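Local coordinates for protein-S-isoprenylcysteine O-methyltransferase (Tribolium castaneum, PDB 5V7P) that methylates the carboxyl group of isoprenylated C-terminal cysteines in proteins, with S-adenosyl-L-methionine as methyl donor, at residues 30-33 and 37-40; 144-147 and 152-155; 202-205 and 209-212. All blocks are in the same frame, centred on the assembly; numbering follows the deposited sequence.

Interaction 1: residues 30-33 and 37-40; sequences YGIT and VNTL. With MPG ([(Z)-octadec-9-enyl] (2R)-2,3-bis(oxidanyl)propanoate), chain Y.
Asn38, in the first turns of helix 35-56, reaches back to the peptide carbonyl of Ile32 and so ties the helix to the turn of a transmembrane helical hairpin, the short, probably lumenal link from helix 4-29. Its CB lies 4.1 Å from C5 of the bound octadecenyl glycerate lipid MPG. Set beside the backbone N (chi1 -77°), CG packs against C3 of the same lipid chain at 3.8 Å. From there the amide splits its work. OD1 accepts a hydrogen bond from Asn27 ND2 and is hydrogen-bonded to Tyr80 OH, which ties helix 35-56 to helix 4-29 and to helix 59-84. ND2 gives a nearly straight bond to Ile32 O, 3.1 Å long (167° at the hydrogen), and also bonds to Asn34 O. Ile32 O lies close to the plane of the Asn38 amide, yet ND2 stands well above the carbonyl plane of Ile32. With both ends held, the amide of this buried side chain has its flip fixed. On the flank of the turn, Ile32 CG2 meets Val37 CG1 at 3.6 Å, the two branched side chains crossing at about a right angle. Thr33 OG1, anti to the backbone N (chi1 -171°), lies 3.0 Å from the ester oxygen MPG O1, a doubtful hydrogen bond, since the hydroxyl is crowded against the neighbouring carbon CXD.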
ATOM      1  N   TYR A  30      11.374  -1.819 -37.634  1.00 53.97           N
ATOM      2  CA  TYR A  30      12.600  -1.329 -38.253  1.00 50.21           C
ATOM      3  C   TYR A  30      13.856  -1.968 -37.664  1.00 45.18           C
ATOM      4  O   TYR A  30      14.962  -1.454 -37.871  1.00 49.90           O
ATOM      5  CB  TYR A  30      12.679   0.194 -38.132  1.00 50.63           C
ATOM      6  CG  TYR A  30      11.842   0.925 -39.154  1.00 59.11           C
ATOM      7  CD1 TYR A  30      12.263   1.032 -40.474  1.00 70.39           C
ATOM      8  CD2 TYR A  30      10.634   1.509 -38.802  1.00 62.19           C
ATOM      9  CE1 TYR A  30      11.503   1.700 -41.414  1.00 61.69           C
ATOM     10  CE2 TYR A  30       9.867   2.179 -39.736  1.00 69.80           C
ATOM     11  CZ  TYR A  30      10.306   2.271 -41.040  1.00 71.97           C
ATOM     12  OH  TYR A  30       9.543   2.938 -41.971  1.00 78.99           O
ATOM     13  N   GLY A  31      13.708  -3.072 -36.936  1.00 47.11           N
ATOM     14  CA  GLY A  31      14.847  -3.826 -36.449  1.00 42.64           C
ATOM     15  C   GLY A  31      15.698  -3.082 -35.442  1.00 44.91           C
ATOM     16  O   GLY A  31      16.815  -3.509 -35.138  1.00 40.41           O
ATOM     17  N   ILE A  32      15.184  -1.971 -34.911  1.00 38.07           N
ATOM     18  CA  ILE A  32      15.901  -1.227 -33.881  1.00 42.96           C
ATOM     19  C   ILE A  32      15.952  -2.098 -32.633  1.00 47.71           C
ATOM     20  O   ILE A  32      14.993  -2.140 -31.853  1.00 42.36           O
ATOM     21  CB  ILE A  32      15.249   0.137 -33.586  1.00 45.35           C
ATOM     22  CG1 ILE A  32      15.111   0.954 -34.876  1.00 41.06           C
ATOM     23  CG2 ILE A  32      16.083   0.908 -32.555  1.00 42.21           C
ATOM     24  CD1 ILE A  32      14.375   2.269 -34.709  1.00 45.73           C
ATOM     25  N   THR A  33      17.074  -2.795 -32.435  1.00 49.84           N
ATOM     26  CA  THR A  33      17.175  -3.828 -31.415  1.00 48.87           C
ATOM     27  C   THR A  33      18.089  -3.472 -30.252  1.00 46.34           C
ATOM     28  O   THR A  33      17.908  -4.022 -29.163  1.00 47.18           O
ATOM     29  CB  THR A  33      17.676  -5.144 -32.036  1.00 61.01           C
ATOM     30  OG1 THR A  33      17.579  -6.200 -31.073  1.00 69.08           O
ATOM     31  CG2 THR A  33      19.128  -5.024 -32.513  1.00 48.80           C
ATOM     32  N   VAL A  37      19.797   1.926 -27.542  1.00 36.30           N
ATOM     33  CA  VAL A  37      19.083   2.770 -28.493  1.00 45.71           C
ATOM     34  C   VAL A  37      17.609   2.848 -28.121  1.00 38.26           C
ATOM     35  O   VAL A  37      17.015   3.931 -28.095  1.00 42.49           O
ATOM     36  CB  VAL A  37      19.278   2.246 -29.927  1.00 43.05           C
ATOM     37  CG1 VAL A  37      18.455   3.067 -30.919  1.00 32.51           C
ATOM     38  CG2 VAL A  37      20.753   2.276 -30.300  1.00 42.77           C
ATOM     39  N   ASN A  38      16.996   1.698 -27.836  1.00 38.67           N
ATOM     40  CA  ASN A  38      15.616   1.697 -27.369  1.00 45.19           C
ATOM     41  C   ASN A  38      15.478   2.493 -26.078  1.00 37.77           C
ATOM     42  O   ASN A  38      14.493   3.217 -25.888  1.00 37.34           O
ATOM     43  CB  ASN A  38      15.131   0.261 -27.169  1.00 37.71           C
ATOM     44  CG  ASN A  38      14.798  -0.428 -28.477  1.00 41.54           C
ATOM     45  OD1 ASN A  38      13.647  -0.428 -28.914  1.00 43.56           O
ATOM     46  ND2 ASN A  38      15.806  -1.020 -29.109  1.00 45.59           N
ATOM     47  N   THR A  39      16.459   2.376 -25.182  1.00 37.06           N
ATOM     48  CA  THR A  39      16.427   3.141 -23.940  1.00 42.37           C
ATOM     49  C   THR A  39      16.388   4.637 -24.222  1.00 42.74           C
ATOM     50  O   THR A  39      15.561   5.366 -23.663  1.00 37.95           O
ATOM     51  CB  THR A  39      17.643   2.788 -23.078  1.00 34.27           C
ATOM     52  OG1 THR A  39      17.626   1.387 -22.777  1.00 47.48           O
ATOM     53  CG2 THR A  39      17.642   3.579 -21.770  1.00 31.95           C
ATOM     54  N   LEU A  40      17.274   5.113 -25.098  1.00 35.88           N
ATOM     55  CA  LEU A  40      17.367   6.548 -25.344  1.00 40.77           C
ATOM     56  C   LEU A  40      16.183   7.062 -26.154  1.00 30.25           C
ATOM     57  O   LEU A  40      15.782   8.220 -25.989  1.00 31.07           O
ATOM     58  CB  LEU A  40      18.687   6.869 -26.043  1.00 42.68           C
ATOM     59  CG  LEU A  40      19.944   6.547 -25.227  1.00 44.72           C
ATOM     60  CD1 LEU A  40      21.195   6.745 -26.067  1.00 40.29           C
ATOM     61  CD2 LEU A  40      20.017   7.393 -23.958  1.00 53.79           C
TER
HETATM   62  C2  MPG Y 323      15.153  -5.270 -27.182  1.00 63.14           C
HETATM   63  C3  MPG Y 323      14.587  -3.886 -26.868  1.00 50.67           C
HETATM   64  C4  MPG Y 323      14.871  -3.555 -25.406  1.00 53.92           C
HETATM   65  C5  MPG Y 323      13.686  -2.811 -24.793  1.00 43.99           C
HETATM   66  C6  MPG Y 323      14.038  -2.427 -23.357  1.00 47.66           C
HETATM   67  C7  MPG Y 323      13.854  -0.925 -23.124  1.00 48.39           C
HETATM   68  C8  MPG Y 323      14.853  -0.414 -22.086  1.00 60.44           C
HETATM   69  C9  MPG Y 323      14.164  -0.202 -20.737  1.00 62.90           C
HETATM   70  C10 MPG Y 323      14.867  -0.106 -19.625  1.00 65.94           C
HETATM   71  C11 MPG Y 323      16.394  -0.207 -19.644  1.00 71.20           C
HETATM   72  C12 MPG Y 323      16.960   0.277 -18.310  1.00 67.84           C
HETATM   73  C13 MPG Y 323      18.408   0.721 -18.504  1.00 48.40           C
HETATM   74  O1  MPG Y 323      15.518  -6.851 -28.933  1.00 69.60           O
HETATM   75  C1  MPG Y 323      14.976  -5.585 -28.664  1.00 58.41           C
HETATM   76  CXD MPG Y 323      15.703  -8.468 -30.893  1.00 81.43           C
HETATM   77  O2  MPG Y 323      14.878  -9.482 -31.397  1.00 83.02           O
HETATM   78  C21 MPG Y 323      16.869  -9.099 -30.133  1.00 81.30           C
HETATM   79  O3  MPG Y 323      17.814  -9.579 -31.051  1.00 76.93           O
HETATM   80  O4  MPG Y 323      13.717  -7.495 -30.109  1.00 76.08           O
HETATM   81  CX3 MPG Y 323      14.890  -7.573 -29.958  1.00 74.91           C

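Interaction 2: residues 144-147 and 152-155; sequences IETY and LKEI
Helix 129-148 and the short, weakly bonded helix 150-153 come together at Thr146 and Lys153, whose CA atoms are 6.2 Å apart. Lys153 carries most of the contact. Its chain leaves CA with CG beside the backbone N, bends at chi2 (-56°) and then runs straight to the ammonium group, passing across both Thr146 and Glu145 at about a right angle. Near the root of the lysine, Thr146 OG1 sits 3.2 Å from Lys153 CG, a close approach of a hydroxyl to a methylene. That hydroxyl has its polar partner in Asn88 OD1, at the loop before helix 90-113. Further along, Lys153 CE rests 3.8 Å from Glu145 CB. At the tip, Lys153 NZ forms a salt bridge with Glu145 OE1 at 2.8 Å, meeting the oxygen almost in line with its C-O bond. The arrangement is a tight corner between two consecutive helices, at the end of a transmembrane helix, on the side inferred to be lumenal, with a buried ion pair locking its two arms. Four oxygens share the three N-H groups of the ammonium: besides Glu145 OE1, the backbone carbonyls of Ile227 and Leu226 and Asn228 OD1 are within hydrogen-bonding range, which brings the link between helix 210-225 and helix 231-258 into the same knot. Glu145 lies against Asn228 and Pro229 of that link. Its other oxygen, OE2, is close to Glu141 OE2, a like-charged pairing that may favour a proton on one of the two carboxyl groups, while Lys153 would offset part of the negative charge. Leu152 covers the salt bridge with a methyl group, its CD2 placed 3.7 Å from Glu145 OE1, and leans on Ile227 as well.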
ATOM      1  N   ILE A 144      20.666 -11.592 -11.696  1.00 22.61           N
ATOM      2  CA  ILE A 144      21.796 -12.432 -11.310  1.00 29.77           C
ATOM      3  C   ILE A 144      21.493 -13.890 -11.628  1.00 30.11           C
ATOM      4  O   ILE A 144      22.331 -14.610 -12.183  1.00 28.61           O
ATOM      5  CB  ILE A 144      22.137 -12.232  -9.820  1.00 29.41           C
ATOM      6  CG1 ILE A 144      22.735 -10.839  -9.605  1.00 24.55           C
ATOM      7  CG2 ILE A 144      23.109 -13.314  -9.330  1.00 30.83           C
ATOM      8  CD1 ILE A 144      23.081 -10.509  -8.156  1.00 26.81           C
ATOM      9  N   GLU A 145      20.284 -14.346 -11.289  1.00 28.89           N
ATOM     10  CA  GLU A 145      19.910 -15.729 -11.565  1.00 26.22           C
ATOM     11  C   GLU A 145      19.755 -15.975 -13.059  1.00 29.38           C
ATOM     12  O   GLU A 145      20.074 -17.065 -13.548  1.00 29.59           O
ATOM     13  CB  GLU A 145      18.616 -16.082 -10.833  1.00 22.33           C
ATOM     14  CG  GLU A 145      18.790 -16.297  -9.340  1.00 26.68           C
ATOM     15  CD  GLU A 145      17.473 -16.528  -8.631  1.00 24.88           C
ATOM     16  OE1 GLU A 145      16.414 -16.316  -9.257  1.00 28.77           O
ATOM     17  OE2 GLU A 145      17.495 -16.919  -7.445  1.00 32.04           O
ATOM     18  N   THR A 146      19.254 -14.983 -13.800  1.00 27.43           N
ATOM     19  CA  THR A 146      19.099 -15.158 -15.238  1.00 26.04           C
ATOM     20  C   THR A 146      20.443 -15.153 -15.955  1.00 30.26           C
ATOM     21  O   THR A 146      20.555 -15.720 -17.047  1.00 21.94           O
ATOM     22  CB  THR A 146      18.178 -14.073 -15.811  1.00 29.90           C
ATOM     23  OG1 THR A 146      17.409 -14.624 -16.886  1.00 23.76           O
ATOM     24  CG2 THR A 146      18.963 -12.861 -16.325  1.00 30.33           C
ATOM     25  N   TYR A 147      21.464 -14.536 -15.359  1.00 25.04           N
ATOM     26  CA  TYR A 147      22.799 -14.561 -15.943  1.00 32.77           C
ATOM     27  C   TYR A 147      23.464 -15.917 -15.730  1.00 32.75           C
ATOM     28  O   TYR A 147      24.024 -16.495 -16.669  1.00 28.29           O
ATOM     29  CB  TYR A 147      23.648 -13.440 -15.343  1.00 29.79           C
ATOM     30  CG  TYR A 147      25.073 -13.400 -15.847  1.00 36.69           C
ATOM     31  CD1 TYR A 147      25.370 -12.915 -17.114  1.00 26.90           C
ATOM     32  CD2 TYR A 147      26.124 -13.838 -15.051  1.00 40.62           C
ATOM     33  CE1 TYR A 147      26.672 -12.873 -17.575  1.00 38.61           C
ATOM     34  CE2 TYR A 147      27.428 -13.801 -15.504  1.00 32.93           C
ATOM     35  CZ  TYR A 147      27.697 -13.317 -16.766  1.00 36.89           C
ATOM     36  OH  TYR A 147      28.996 -13.279 -17.220  1.00 61.44           O
ATOM     37  N   LEU A 152      16.516 -21.298 -15.751  1.00 22.22           N
ATOM     38  CA  LEU A 152      15.546 -21.109 -14.678  1.00 30.22           C
ATOM     39  C   LEU A 152      14.421 -20.177 -15.111  1.00 23.87           C
ATOM     40  O   LEU A 152      13.245 -20.448 -14.846  1.00 27.85           O
ATOM     41  CB  LEU A 152      16.248 -20.562 -13.434  1.00 31.09           C
ATOM     42  CG  LEU A 152      15.371 -20.248 -12.217  1.00 31.64           C
ATOM     43  CD1 LEU A 152      14.777 -21.516 -11.633  1.00 28.70           C
ATOM     44  CD2 LEU A 152      16.172 -19.499 -11.169  1.00 25.32           C
ATOM     45  N   LYS A 153      14.761 -19.076 -15.777  1.00 26.08           N
ATOM     46  CA  LYS A 153      13.764 -18.107 -16.215  1.00 27.00           C
ATOM     47  C   LYS A 153      13.111 -18.488 -17.536  1.00 25.61           C
ATOM     48  O   LYS A 153      12.201 -17.780 -17.985  1.00 24.62           O
ATOM     49  CB  LYS A 153      14.400 -16.719 -16.340  1.00 19.97           C
ATOM     50  CG  LYS A 153      15.247 -16.310 -15.141  1.00 19.28           C
ATOM     51  CD  LYS A 153      14.462 -16.361 -13.834  1.00 20.58           C
ATOM     52  CE  LYS A 153      15.298 -15.844 -12.676  1.00 25.59           C
ATOM     53  NZ  LYS A 153      14.580 -15.923 -11.378  1.00 25.32           N
ATOM     54  N   GLU A 154      13.546 -19.577 -18.165  1.00 33.50           N
ATOM     55  CA  GLU A 154      12.938 -20.072 -19.391  1.00 26.37           C
ATOM     56  C   GLU A 154      11.835 -21.088 -19.127  1.00 23.23           C
ATOM     57  O   GLU A 154      11.330 -21.699 -20.074  1.00 32.92           O
ATOM     58  CB  GLU A 154      14.009 -20.688 -20.294  1.00 33.55           C
ATOM     59  CG  GLU A 154      14.917 -19.662 -20.961  1.00 28.94           C
ATOM     60  CD  GLU A 154      16.130 -20.293 -21.617  1.00 41.52           C
ATOM     61  OE1 GLU A 154      17.258 -20.043 -21.145  1.00 40.50           O
ATOM     62  OE2 GLU A 154      15.955 -21.044 -22.599  1.00 58.29           O
ATOM     63  N   ILE A 155      11.454 -21.281 -17.868  1.00 29.28           N
ATOM     64  CA  ILE A 155      10.358 -22.203 -17.520  1.00 29.18           C
ATOM     65  C   ILE A 155       9.089 -21.360 -17.525  1.00 33.70           C
ATOM     66  O   ILE A 155       8.554 -20.954 -16.490  1.00 28.86           O
ATOM     67  CB  ILE A 155      10.599 -22.906 -16.179  1.00 27.27           C
ATOM     68  CG1 ILE A 155      11.990 -23.554 -16.157  1.00 28.81           C
ATOM     69  CG2 ILE A 155       9.517 -23.951 -15.939  1.00 28.71           C
ATOM     70  CD1 ILE A 155      12.409 -24.071 -14.796  1.00 40.25           C
TER

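Interaction 3: residues 202-205 and 209-212; sequences GVYA and HPSY. With SAH (S-adenosyl-L-homocysteine), chain C.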
ATOM      1  N   GLY A 202     -21.357 -10.278  -1.104  1.00 29.01           N
ATOM      2  CA  GLY A 202     -20.353 -10.413  -2.144  1.00 32.09           C
ATOM      3  C   GLY A 202     -19.134 -11.153  -1.626  1.00 27.84           C
ATOM      4  O   GLY A 202     -19.234 -12.072  -0.806  1.00 23.91           O
ATOM      5  N   VAL A 203     -17.958 -10.746  -2.108  1.00 24.47           N
ATOM      6  CA  VAL A 203     -16.720 -11.374  -1.663  1.00 21.76           C
ATOM      7  C   VAL A 203     -16.531 -11.233  -0.159  1.00 22.99           C
ATOM      8  O   VAL A 203     -15.767 -11.994   0.442  1.00 23.39           O
ATOM      9  CB  VAL A 203     -15.515 -10.794  -2.435  1.00 21.50           C
ATOM     10  CG1 VAL A 203     -15.599 -11.179  -3.907  1.00 31.53           C
ATOM     11  CG2 VAL A 203     -15.437  -9.280  -2.278  1.00 21.97           C
ATOM     12  N   TYR A 204     -17.216 -10.277   0.476  1.00 24.87           N
ATOM     13  CA  TYR A 204     -17.166 -10.183   1.929  1.00 22.04           C
ATOM     14  C   TYR A 204     -17.957 -11.290   2.611  1.00 22.71           C
ATOM     15  O   TYR A 204     -17.847 -11.444   3.831  1.00 22.67           O
ATOM     16  CB  TYR A 204     -17.660  -8.809   2.387  1.00 17.58           C
ATOM     17  CG  TYR A 204     -16.630  -7.732   2.155  1.00 16.07           C
ATOM     18  CD1 TYR A 204     -16.584  -7.033   0.956  1.00 17.63           C
ATOM     19  CD2 TYR A 204     -15.681  -7.437   3.123  1.00 14.86           C
ATOM     20  CE1 TYR A 204     -15.628  -6.057   0.735  1.00 23.37           C
ATOM     21  CE2 TYR A 204     -14.728  -6.466   2.914  1.00 17.80           C
ATOM     22  CZ  TYR A 204     -14.702  -5.781   1.718  1.00 18.68           C
ATOM     23  OH  TYR A 204     -13.748  -4.813   1.508  1.00 22.11           O
ATOM     24  N   ALA A 205     -18.740 -12.065   1.859  1.00 23.06           N
ATOM     25  CA  ALA A 205     -19.313 -13.291   2.395  1.00 35.31           C
ATOM     26  C   ALA A 205     -18.326 -14.450   2.356  1.00 25.59           C
ATOM     27  O   ALA A 205     -18.480 -15.404   3.127  1.00 29.92           O
ATOM     28  CB  ALA A 205     -20.580 -13.666   1.624  1.00 29.15           C
ATOM     29  N   HIS A 209     -11.618 -10.107   4.823  1.00 22.81           N
ATOM     30  CA  HIS A 209     -10.667  -9.134   4.287  1.00 26.26           C
ATOM     31  C   HIS A 209     -10.283  -9.525   2.864  1.00 21.11           C
ATOM     32  O   HIS A 209      -9.116  -9.803   2.571  1.00 16.18           O
ATOM     33  CB  HIS A 209      -9.439  -9.042   5.189  1.00 19.92           C
ATOM     34  CG  HIS A 209      -9.775  -8.855   6.637  1.00 20.48           C
ATOM     35  ND1 HIS A 209     -10.177  -7.644   7.157  1.00 18.31           N
ATOM     36  CD2 HIS A 209      -9.785  -9.730   7.669  1.00 22.36           C
ATOM     37  CE1 HIS A 209     -10.413  -7.780   8.449  1.00 24.41           C
ATOM     38  NE2 HIS A 209     -10.183  -9.036   8.785  1.00 21.19           N
ATOM     39  N   PRO A 210     -11.251  -9.539   1.943  1.00 19.58           N
ATOM     40  CA  PRO A 210     -10.956 -10.010   0.580  1.00 20.18           C
ATOM     41  C   PRO A 210      -9.935  -9.157  -0.156  1.00 23.65           C
ATOM     42  O   PRO A 210      -9.223  -9.681  -1.022  1.00 16.67           O
ATOM     43  CB  PRO A 210     -12.329  -9.969  -0.108  1.00 20.44           C
ATOM     44  CG  PRO A 210     -13.116  -8.963   0.670  1.00 16.67           C
ATOM     45  CD  PRO A 210     -12.645  -9.085   2.086  1.00 17.79           C
ATOM     46  N   SER A 211      -9.841  -7.861   0.148  1.00 18.21           N
ATOM     47  CA  SER A 211      -8.844  -7.033  -0.524  1.00 21.95           C
ATOM     48  C   SER A 211      -7.436  -7.397  -0.067  1.00 16.35           C
ATOM     49  O   SER A 211      -6.494  -7.366  -0.863  1.00 13.37           O
ATOM     50  CB  SER A 211      -9.132  -5.549  -0.282  1.00 21.91           C
ATOM     51  OG  SER A 211      -8.480  -5.068   0.881  1.00 24.06           O
ATOM     52  N   TYR A 212      -7.274  -7.762   1.209  1.00 14.83           N
ATOM     53  CA  TYR A 212      -5.969  -8.220   1.674  1.00 16.40           C
ATOM     54  C   TYR A 212      -5.653  -9.618   1.160  1.00 20.74           C
ATOM     55  O   TYR A 212      -4.485  -9.935   0.906  1.00 26.89           O
ATOM     56  CB  TYR A 212      -5.910  -8.190   3.203  1.00 16.11           C
ATOM     57  CG  TYR A 212      -6.135  -6.820   3.813  1.00 17.78           C
ATOM     58  CD1 TYR A 212      -5.995  -5.662   3.057  1.00 18.90           C
ATOM     59  CD2 TYR A 212      -6.490  -6.687   5.149  1.00 12.14           C
ATOM     60  CE1 TYR A 212      -6.203  -4.414   3.615  1.00 15.34           C
ATOM     61  CE2 TYR A 212      -6.694  -5.445   5.713  1.00 14.29           C
ATOM     62  CZ  TYR A 212      -6.549  -4.312   4.942  1.00 15.52           C
ATOM     63  OH  TYR A 212      -6.758  -3.072   5.498  1.00 22.99           O
TER
HETATM   64  N   SAH C 301      -9.993  -5.301   5.342  1.00 23.78           N
HETATM   65  CA  SAH C 301     -10.941  -5.117   4.251  1.00 22.99           C
HETATM   66  CB  SAH C 301     -11.040  -3.643   3.875  1.00 24.15           C
HETATM   67  CG  SAH C 301      -9.699  -2.957   3.633  1.00 24.19           C
HETATM   68  SD  SAH C 301      -9.903  -1.166   3.447  1.00 21.82           S
HETATM   69  C   SAH C 301     -10.539  -5.944   3.032  1.00 28.54           C
HETATM   70  O   SAH C 301      -9.412  -6.434   2.940  1.00 18.10           O
HETATM   71  OXT SAH C 301     -11.327  -6.143   2.108  1.00 15.91           O
HETATM   72  C5' SAH C 301      -9.738  -0.807   5.220  1.00 20.06           C
HETATM   73  C4' SAH C 301     -10.971  -0.143   5.823  1.00 23.38           C
HETATM   74  O4' SAH C 301     -12.118  -0.927   5.568  1.00 27.18           O
HETATM   75  C3' SAH C 301     -10.826  -0.022   7.333  1.00 33.18           C
HETATM   76  O3' SAH C 301     -10.915   1.326   7.733  1.00 27.33           O
HETATM   77  C2' SAH C 301     -11.955  -0.842   7.922  1.00 28.37           C
HETATM   78  O2' SAH C 301     -12.598  -0.148   8.968  1.00 23.51           O
HETATM   79  C1' SAH C 301     -12.888  -1.101   6.742  1.00 27.19           C
HETATM   80  N9  SAH C 301     -13.491  -2.450   6.749  1.00 22.96           N
HETATM   81  C8  SAH C 301     -12.857  -3.652   6.930  1.00 25.75           C
HETATM   82  N7  SAH C 301     -13.771  -4.644   6.848  1.00 22.18           N
HETATM   83  C5  SAH C 301     -14.980  -4.093   6.613  1.00 21.39           C
HETATM   84  C6  SAH C 301     -16.240  -4.645   6.447  1.00 20.50           C
HETATM   85  N6  SAH C 301     -16.420  -5.962   6.508  1.00 20.73           N
HETATM   86  N1  SAH C 301     -17.310  -3.810   6.217  1.00 18.50           N
HETATM   87  C2  SAH C 301     -17.130  -2.446   6.153  1.00 21.16           C
HETATM   88  N3  SAH C 301     -15.875  -1.906   6.320  1.00 15.84           N
HETATM   89  C4  SAH C 301     -14.818  -2.718   6.547  1.00 20.18           C
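Pro210 lies over one face of the Tyr204 ring, its CG 3.6 Å from the ring centroid and only 7° off the normal, a CH-pi contact. Pro210 CD sits toward the rim of that face, 3.4 Å from Tyr204 CE2. Val203 meets the proline ring obliquely, with its CG2 3.8 Å from Pro210 CG. The opening of helix 210-225, with His209 at the N-cap position, is part of the S-adenosyl-L-methionine site of this isoprenylcysteine methyltransferase family, filled here by the product S-adenosyl-L-homocysteine (SAH). First-turn backbone groups grip the carboxylate: Ser211 N donates to OXT and Tyr212 N to the other oxygen, O, where the helix dipole would favour a negative charge. Ser211 OG, set between its backbone N and carbonyl carbon (chi1 90°), adds a 2.6 Å bond to SAH O, and Tyr204 OH a weak one to OXT. The SAH amine approaches the His209 ring at its edge, in plane, donating to ND1 at 3.0 Å. The Tyr212 ring turns a face to SAH O, 3.4 Å above the plane and offset toward the rim. Glu251 OE2 holds His209 NE2, while Tyr212 OH is hydrogen-bonded to Glu250 OE1 and Arg246 NE.

How the interactions relate
Interactions 1, 2 and 3 follow one another along the chain, and none touches another. Interactions 1 and 2 both close turns at helix ends on the side inferred to be lumenal; their centres are about 24 Å apart and their nearest atoms about 16 Å. Interaction 3 belongs to the S-adenosyl-L-methionine site, toward the side inferred to be cytoplasmic. Its centre is about 45 Å from that of interaction 1, on the opposite side of the chain's centre, and about 36 Å from that of interaction 2. Bound lipid-like molecules accompany all three: MPG at 30-33/37-40, undecane at Ile144, and another MPG touching Val203. Of the three, only interaction 3 contacts S-adenosyl-L-homocysteine.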